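Local structure of PAN2-PAN3 deadenylation complex catalytic subunit pan2 (Neurospora crassa, 4CZX) at residues Q133-V138 / V147-T152; G89-Y94 / S110-R115. The protein probably shortens the poly(A) tails of mRNAs as the catalytic subunit of the PAN deadenylation complex, to which this chain contributes the N-terminal WD40 domain. All blocks are in the same frame, centred on the assembly; numbering follows the deposited sequence.

Contact 1 of 2, residues Q133-V138 / V147-T152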
# COMPACT_ATOMS: atom_id res chain seq x y z
N GLN A 133 25.98 -27.02 1.49
CA GLN A 133 26.64 -26.31 2.57
C GLN A 133 27.25 -27.38 3.46
O GLN A 133 26.90 -28.56 3.33
CB GLN A 133 25.65 -25.45 3.37
CG GLN A 133 24.48 -26.25 3.94
CD GLN A 133 23.58 -25.42 4.83
OE1 GLN A 133 23.12 -24.35 4.44
NE2 GLN A 133 23.34 -25.90 6.05
N ASN A 134 28.14 -27.00 4.36
CA ASN A 134 28.87 -28.03 5.11
C ASN A 134 28.38 -28.20 6.54
O ASN A 134 29.08 -28.75 7.39
CB ASN A 134 30.36 -27.72 5.06
CG ASN A 134 30.92 -27.82 3.65
OD1 ASN A 134 31.32 -26.82 3.06
ND2 ASN A 134 30.93 -29.04 3.10
N LYS A 135 27.15 -27.75 6.79
CA LYS A 135 26.48 -28.02 8.05
C LYS A 135 25.16 -28.75 7.79
O LYS A 135 24.54 -28.54 6.75
CB LYS A 135 26.19 -26.74 8.82
CG LYS A 135 27.29 -26.29 9.76
CD LYS A 135 28.22 -25.29 9.10
CE LYS A 135 28.91 -24.40 10.13
NZ LYS A 135 27.98 -23.37 10.70
N MET A 136 24.78 -29.60 8.73
CA MET A 136 23.43 -30.17 8.75
C MET A 136 22.77 -29.81 10.07
O MET A 136 23.45 -29.57 11.06
CB MET A 136 23.45 -31.69 8.57
CG MET A 136 24.20 -32.18 7.34
SD MET A 136 23.98 -33.95 7.07
CE MET A 136 24.81 -34.62 8.52
N LEU A 137 21.44 -29.78 10.09
CA LEU A 137 20.72 -29.47 11.32
C LEU A 137 19.68 -30.53 11.61
O LEU A 137 19.01 -31.03 10.71
CB LEU A 137 20.05 -28.10 11.24
CG LEU A 137 20.97 -26.90 11.03
CD1 LEU A 137 20.97 -26.49 9.56
CD2 LEU A 137 20.54 -25.75 11.93
N VAL A 138 19.56 -30.86 12.89
CA VAL A 138 18.53 -31.77 13.36
C VAL A 138 17.43 -30.94 14.04
O VAL A 138 17.71 -30.12 14.91
CB VAL A 138 19.11 -32.82 14.34
CG1 VAL A 138 18.05 -33.82 14.71
CG2 VAL A 138 20.32 -33.53 13.71
N VAL A 147 17.84 -28.93 17.44
CA VAL A 147 18.35 -29.59 18.64
C VAL A 147 19.81 -29.99 18.47
O VAL A 147 20.50 -30.31 19.44
CB VAL A 147 17.53 -30.85 18.99
CG1 VAL A 147 16.12 -30.45 19.38
CG2 VAL A 147 17.50 -31.81 17.81
N LYS A 148 20.29 -29.97 17.24
CA LYS A 148 21.66 -30.38 16.96
C LYS A 148 22.15 -29.78 15.65
O LYS A 148 21.38 -29.63 14.70
CB LYS A 148 21.74 -31.90 16.92
CG LYS A 148 23.13 -32.48 17.11
CD LYS A 148 23.02 -33.91 17.60
CE LYS A 148 24.35 -34.42 18.14
NZ LYS A 148 24.14 -35.37 19.28
N GLU A 149 23.43 -29.43 15.62
CA GLU A 149 24.08 -28.99 14.39
C GLU A 149 25.22 -29.95 14.09
O GLU A 149 26.00 -30.26 14.98
CB GLU A 149 24.57 -27.55 14.53
CG GLU A 149 25.29 -27.01 13.31
CD GLU A 149 25.50 -25.51 13.39
OE1 GLU A 149 24.83 -24.85 14.21
OE2 GLU A 149 26.34 -24.99 12.63
N LEU A 150 25.32 -30.42 12.85
CA LEU A 150 26.35 -31.39 12.49
C LEU A 150 27.20 -30.94 11.30
O LEU A 150 26.68 -30.37 10.35
CB LEU A 150 25.72 -32.74 12.16
CG LEU A 150 24.78 -33.30 13.23
CD1 LEU A 150 23.83 -34.33 12.63
CD2 LEU A 150 25.61 -33.91 14.34
N PRO A 151 28.51 -31.21 11.36
CA PRO A 151 29.37 -30.97 10.20
C PRO A 151 29.13 -32.02 9.14
O PRO A 151 28.80 -33.16 9.47
CB PRO A 151 30.77 -31.10 10.79
CG PRO A 151 30.61 -32.09 11.88
CD PRO A 151 29.25 -31.80 12.48
N THR A 152 29.28 -31.65 7.88
CA THR A 152 29.28 -32.65 6.82
C THR A 152 30.30 -32.28 5.76
O THR A 152 30.47 -31.11 5.41
CB THR A 152 27.88 -32.82 6.18
OG1 THR A 152 27.94 -33.84 5.18
CG2 THR A 152 27.40 -31.53 5.56

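Contact 2 of 2, residues G89-Y94 / S110-R115. With PO4 (phosphate ion), chain D.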
# COMPACT_ATOMS: atom_id res chain seq x y z
N GLY A 89 12.90 -24.35 2.45
CA GLY A 89 13.49 -23.39 1.53
C GLY A 89 14.97 -23.33 1.82
O GLY A 89 15.44 -23.93 2.79
N SER A 90 15.73 -22.61 0.99
CA SER A 90 17.17 -22.54 1.17
C SER A 90 17.60 -21.94 2.51
O SER A 90 18.67 -22.27 3.02
CB SER A 90 17.81 -21.72 0.04
OG SER A 90 17.96 -22.54 -1.10
N ARG A 91 16.77 -21.06 3.08
CA ARG A 91 17.16 -20.29 4.25
C ARG A 91 16.36 -20.63 5.51
O ARG A 91 16.61 -20.07 6.59
CB ARG A 91 17.02 -18.78 3.98
CG ARG A 91 17.86 -18.28 2.78
CD ARG A 91 19.35 -18.43 3.04
NE ARG A 91 19.69 -17.95 4.38
CZ ARG A 91 19.87 -16.67 4.70
NH1 ARG A 91 19.78 -15.73 3.77
NH2 ARG A 91 20.15 -16.34 5.95
N SER A 92 15.40 -21.53 5.39
CA SER A 92 14.48 -21.76 6.50
C SER A 92 13.66 -23.02 6.35
O SER A 92 13.57 -23.60 5.26
CB SER A 92 13.53 -20.56 6.65
OG SER A 92 12.64 -20.51 5.54
N VAL A 93 13.04 -23.43 7.46
CA VAL A 93 12.12 -24.55 7.47
C VAL A 93 10.84 -24.02 8.10
O VAL A 93 10.89 -23.31 9.10
CB VAL A 93 12.67 -25.75 8.26
CG1 VAL A 93 11.71 -26.94 8.17
CG2 VAL A 93 14.06 -26.14 7.75
N TYR A 94 9.71 -24.35 7.50
CA TYR A 94 8.41 -23.82 7.92
C TYR A 94 7.44 -24.96 8.13
O TYR A 94 7.45 -25.92 7.36
CB TYR A 94 7.87 -22.85 6.87
CG TYR A 94 6.56 -22.19 7.24
CD1 TYR A 94 6.48 -21.32 8.32
CD2 TYR A 94 5.42 -22.40 6.48
CE1 TYR A 94 5.28 -20.69 8.66
CE2 TYR A 94 4.20 -21.77 6.81
CZ TYR A 94 4.15 -20.93 7.90
OH TYR A 94 2.95 -20.31 8.23
N SER A 110 22.73 -21.16 10.29
CA SER A 110 23.44 -22.19 9.54
C SER A 110 22.63 -22.69 8.36
O SER A 110 23.06 -23.57 7.62
CB SER A 110 23.81 -23.36 10.45
OG SER A 110 24.76 -22.96 11.43
N MET A 111 21.43 -22.14 8.18
CA MET A 111 20.63 -22.45 7.01
C MET A 111 20.98 -21.49 5.89
O MET A 111 20.36 -20.43 5.75
CB MET A 111 19.13 -22.39 7.34
CG MET A 111 18.71 -23.37 8.40
SD MET A 111 16.99 -23.16 8.89
CE MET A 111 16.77 -24.57 9.97
N GLN A 112 21.99 -21.85 5.09
CA GLN A 112 22.49 -20.96 4.05
C GLN A 112 22.01 -21.37 2.67
O GLN A 112 21.69 -20.52 1.84
CB GLN A 112 24.01 -20.90 4.09
CG GLN A 112 24.54 -20.07 5.26
CD GLN A 112 23.89 -18.68 5.33
OE1 GLN A 112 23.85 -17.95 4.34
NE2 GLN A 112 23.38 -18.33 6.51
N ASP A 113 21.99 -22.67 2.40
CA ASP A 113 21.47 -23.17 1.14
C ASP A 113 20.95 -24.60 1.32
O ASP A 113 21.51 -25.55 0.75
CB ASP A 113 22.53 -23.11 0.04
CG ASP A 113 21.95 -23.34 -1.35
OD1 ASP A 113 20.71 -23.39 -1.48
OD2 ASP A 113 22.73 -23.46 -2.32
N LEU A 114 19.90 -24.74 2.13
CA LEU A 114 19.26 -26.04 2.36
C LEU A 114 18.62 -26.56 1.09
O LEU A 114 18.07 -25.78 0.32
CB LEU A 114 18.18 -25.92 3.44
CG LEU A 114 18.60 -25.42 4.82
CD1 LEU A 114 17.37 -25.36 5.71
CD2 LEU A 114 19.64 -26.35 5.41
N ARG A 115 18.68 -27.88 0.88
CA ARG A 115 18.13 -28.49 -0.34
C ARG A 115 17.25 -29.70 -0.07
O ARG A 115 16.47 -30.12 -0.94
CB ARG A 115 19.27 -28.92 -1.27
CG ARG A 115 20.13 -27.77 -1.80
CD ARG A 115 19.32 -26.80 -2.66
NE ARG A 115 20.19 -25.72 -3.15
CZ ARG A 115 20.91 -25.78 -4.27
NH1 ARG A 115 20.86 -26.85 -5.05
NH2 ARG A 115 21.68 -24.75 -4.62
P PO4 D . 18.27 -12.94 6.76
O1 PO4 D . 19.75 -13.22 6.71
O2 PO4 D . 17.70 -13.12 5.37
O3 PO4 D . 17.61 -13.90 7.72
O4 PO4 D . 18.02 -11.53 7.23

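Contact 1 of 2, residues Q133-V138 / V147-T152
Lys135 and Glu149 form a salt bridge on one face of an antiparallel strand pair. The lysine starts with CB 4.0 Å from Leu150 O. Its CG then passes 3.3 Å from Glu149 OE2. After a bend at chi2 (94°) CD stays 4.0 Å from Glu149 OE2, and CE lies 3.6 Å from Glu149 OE2. A second bend, at chi4 (-74°), brings NZ to 3.0 Å from Glu149 OE2, which it meets nearly along the C-O bond. The lysine thus curls round one carboxylate oxygen. Glu149 reaches it with an extended chain. Glu149 OE2 also bonds to Ser110 OG. An alanine in place of Glu149 would probably leave Lys135 NZ without its ion-pair mate and Ser110 OG without this partner.

On the face of Met136, Val138 and Leu150 the contacts are apolar: Val138 CG2 touches Leu150 CD1 at 3.8 Å. Val138 CG1 also meets Val147 CG2 at 3.7 Å, at the bulge. Backbone bonds join Met136 with Leu150 in both directions, and Val138 N donates to Lys148 O. Val138 O accepts from Val147 N, and weakly from Lys148 N. Val147 and Lys148 therefore both face Val138 as a classic beta bulge. The whole is the hairpin of the third and fourth strands of a four-stranded WD40 beta-propeller blade.

Contact 2 of 2, residues G89-Y94 / S110-R115
Arg91 lies alongside Gln112, the two side chains pointing the same way, with guanidinium and amide planes 39° apart. Gln112 OE1 sits over one guanidinium face, offset toward the rim, and Gln112 NE2 bonds to Glu109 O. The guanidinium edge faces Met111 O: Arg91 NE donates to it at 2.9 Å, in the carbonyl plane. Bends at chi2 and chi3 fold the arginine chain back toward the 110-115 segment. Arg91 NH2 also binds a phosphate ion, probably from the crystallisation liquor, which Arg107 holds too.

This is a junction between neighbouring blades of the beta-propeller, where the turn between strands 85-88 and 93-96 meets the loop that leads into strand 114-119 and its first residue. Leu114 N donates to Ser90 O across it.

Farther along, at Val93, the contact is apolar. Val93 crosses both Met111 and Leu114 at about a right angle, its CG2 3.8 Å from Met111 CE and 4.0 Å from Leu114 CD1.

Ser90 OG donates to Asp113 OD1 at 2.9 Å and bonds to Arg76 NE. Arg115 grips the same carboxylate side-on. Its NE comes from above the carboxylate plane to OD1, and its NH2 reaches OD2 on the syn side.

In the fold
Contact 2 is the buried one; contact 1 is only partly buried and lies farther from the centre of the chain. Their centres are 12 Å apart. Contact 1 joins two strands of a single blade. Contact 2 ties the first strand of that same sheet to the preceding blade. The chemistry follows the place. In contact 1 a ladder of backbone bonds does most of the work, with a salt bridge on one face. In contact 2 a single backbone bond is joined by side-chain donors, one to a main-chain carbonyl and one to a carboxylate. Gln133 connects the two, its amide probably bonding to Ser110 O through NE2 and to Gln112 N through OE1.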